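Local coordinates for hypothetical protein RPA1889 (Rhodopseudomonas palustris, PDB 2I9C) that is of unknown function but belongs to the DUF2019 family of the TPR clan, at residues V23-A28 with S35-L40. Numbering follows the deposited sequence.
Sequences VEQDDA and SRFNRL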
# COMPACT_ATOMS: atom_id res chain seq x y z
N VAL A 23 -4.71 -4.34 7.07
CA VAL A 23 -5.23 -5.65 7.57
C VAL A 23 -6.77 -5.59 7.63
O VAL A 23 -7.47 -6.49 7.18
CB VAL A 23 -4.65 -5.95 8.97
CG1 VAL A 23 -5.48 -7.00 9.73
CG2 VAL A 23 -3.18 -6.43 8.83
N GLU A 24 -7.30 -4.52 8.22
CA GLU A 24 -8.74 -4.37 8.28
C GLU A 24 -9.39 -4.22 6.90
O GLU A 24 -10.51 -4.68 6.73
CB GLU A 24 -9.12 -3.24 9.22
CG GLU A 24 -8.79 -3.58 10.69
CD GLU A 24 -9.14 -2.44 11.66
OE1 GLU A 24 -10.10 -1.68 11.37
OE2 GLU A 24 -8.44 -2.32 12.71
N GLN A 25 -8.70 -3.62 5.93
CA GLN A 25 -9.15 -3.68 4.50
C GLN A 25 -9.34 -5.11 4.03
O GLN A 25 -10.41 -5.48 3.51
CB GLN A 25 -8.19 -2.97 3.55
CG GLN A 25 -8.24 -1.41 3.61
CD GLN A 25 -7.11 -0.82 2.81
OE1 GLN A 25 -6.62 -1.45 1.90
NE2 GLN A 25 -6.64 0.35 3.19
N ASP A 26 -8.34 -5.93 4.25
CA ASP A 26 -8.39 -7.33 3.90
C ASP A 26 -9.59 -7.98 4.57
O ASP A 26 -10.38 -8.63 3.91
CB ASP A 26 -7.09 -8.04 4.35
CG ASP A 26 -6.92 -9.38 3.70
OD1 ASP A 26 -7.22 -9.48 2.48
OD2 ASP A 26 -6.47 -10.34 4.39
N ASP A 27 -9.74 -7.78 5.88
CA ASP A 27 -10.88 -8.33 6.64
C ASP A 27 -12.20 -7.90 6.01
O ASP A 27 -13.14 -8.70 5.85
CB ASP A 27 -10.87 -7.82 8.09
CG ASP A 27 -9.74 -8.41 8.97
OD1 ASP A 27 -9.12 -9.40 8.53
OD2 ASP A 27 -9.54 -7.88 10.13
N ALA A 28 -12.30 -6.60 5.70
CA ALA A 28 -13.53 -6.01 5.14
C ALA A 28 -13.95 -6.65 3.81
O ALA A 28 -15.12 -7.07 3.63
CB ALA A 28 -13.35 -4.48 4.97
N SER A 35 -18.55 -0.65 2.56
CA SER A 35 -18.45 0.73 3.10
C SER A 35 -17.23 0.89 4.02
O SER A 35 -16.52 1.87 3.91
CB SER A 35 -19.75 1.24 3.75
OG SER A 35 -20.01 0.64 5.01
N ARG A 36 -16.98 -0.11 4.87
CA ARG A 36 -15.84 -0.13 5.77
C ARG A 36 -14.51 -0.20 4.99
O ARG A 36 -13.55 0.50 5.32
CB ARG A 36 -15.97 -1.30 6.78
CG ARG A 36 -14.82 -1.47 7.79
CD ARG A 36 -14.94 -0.38 8.83
NE ARG A 36 -13.94 -0.43 9.91
CZ ARG A 36 -14.00 0.35 10.99
NH1 ARG A 36 -14.98 1.24 11.13
NH2 ARG A 36 -13.05 0.25 11.93
N PHE A 37 -14.46 -1.06 3.96
CA PHE A 37 -13.29 -1.12 3.09
C PHE A 37 -12.92 0.24 2.49
O PHE A 37 -11.77 0.64 2.52
CB PHE A 37 -13.49 -2.11 1.91
CG PHE A 37 -12.34 -2.08 0.94
CD1 PHE A 37 -11.15 -2.74 1.24
CD2 PHE A 37 -12.40 -1.28 -0.19
CE1 PHE A 37 -10.04 -2.68 0.38
CE2 PHE A 37 -11.30 -1.20 -1.06
CZ PHE A 37 -10.13 -1.90 -0.78
N ASN A 38 -13.93 0.94 1.96
CA ASN A 38 -13.74 2.25 1.33
C ASN A 38 -13.22 3.29 2.32
O ASN A 38 -12.32 4.07 2.01
CB ASN A 38 -15.08 2.72 0.69
CG ASN A 38 -15.48 1.89 -0.51
OD1 ASN A 38 -14.61 1.30 -1.20
ND2 ASN A 38 -16.78 1.82 -0.77
N ARG A 39 -13.76 3.30 3.54
CA ARG A 39 -13.28 4.26 4.54
C ARG A 39 -11.86 3.93 4.99
O ARG A 39 -11.04 4.83 5.11
CB ARG A 39 -14.23 4.39 5.72
CG ARG A 39 -15.61 4.90 5.32
CD ARG A 39 -16.38 5.43 6.53
NE ARG A 39 -17.54 6.16 6.10
CZ ARG A 39 -17.53 7.46 5.79
NH1 ARG A 39 -16.40 8.15 5.86
NH2 ARG A 39 -18.61 8.04 5.37
N LEU A 40 -11.57 2.66 5.23
CA LEU A 40 -10.20 2.21 5.51
C LEU A 40 -9.21 2.55 4.40
O LEU A 40 -8.06 2.92 4.67
CB LEU A 40 -10.20 0.72 5.81
CG LEU A 40 -10.91 0.33 7.11
CD1 LEU A 40 -11.12 -1.15 7.05
CD2 LEU A 40 -10.13 0.73 8.34
O HOH W 1 -12.57 -2.47 10.52
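L40 and F37 both pack on Q25, and against A28 and the aliphatic parts of E24 and Q25 they make the apolar part of this contact. L40 CD1 lies 3.5 Å from the backbone C of E24 and 3.6 Å from E24 CB, and L40 CB rests on Q25 CG as the two side chains run past each other in opposite directions. F37 CG is anti to the backbone N (chi1 175°), and the ring comes nearer the partner helix than the direction of CB suggests. F37 CE1 lies 3.7 Å from Q25 CB, which stands off the ring plane; Q25 O lies near that plane at the edge, 3.6 Å from F37 CD1. A28 CB meets F37 CB at 3.9 Å.

Two polar links accompany this packing. Q25 NE2 donates a weak hydrogen bond to L40 O (3.3 Å). E24 OE1 and R36 NH2 form a stretched salt bridge of 3.6 Å, the carboxylate and guanidinium nearly coplanar, and a water bridges E24 OE1 to R36 NE. An alanine at Q25 would probably leave a gap beside L40 CB and L40 O without its side-chain donor.

The segments belong to helices 11-30 and 34-53, an antiparallel hairpin; the axes of the two segments come within 8.5 Å, their directions 160° apart. Helix 71-79 packs beside it: Q72 holds Q25 OE1 by a hydrogen bond and touches F37, tying the hairpin to the next helix.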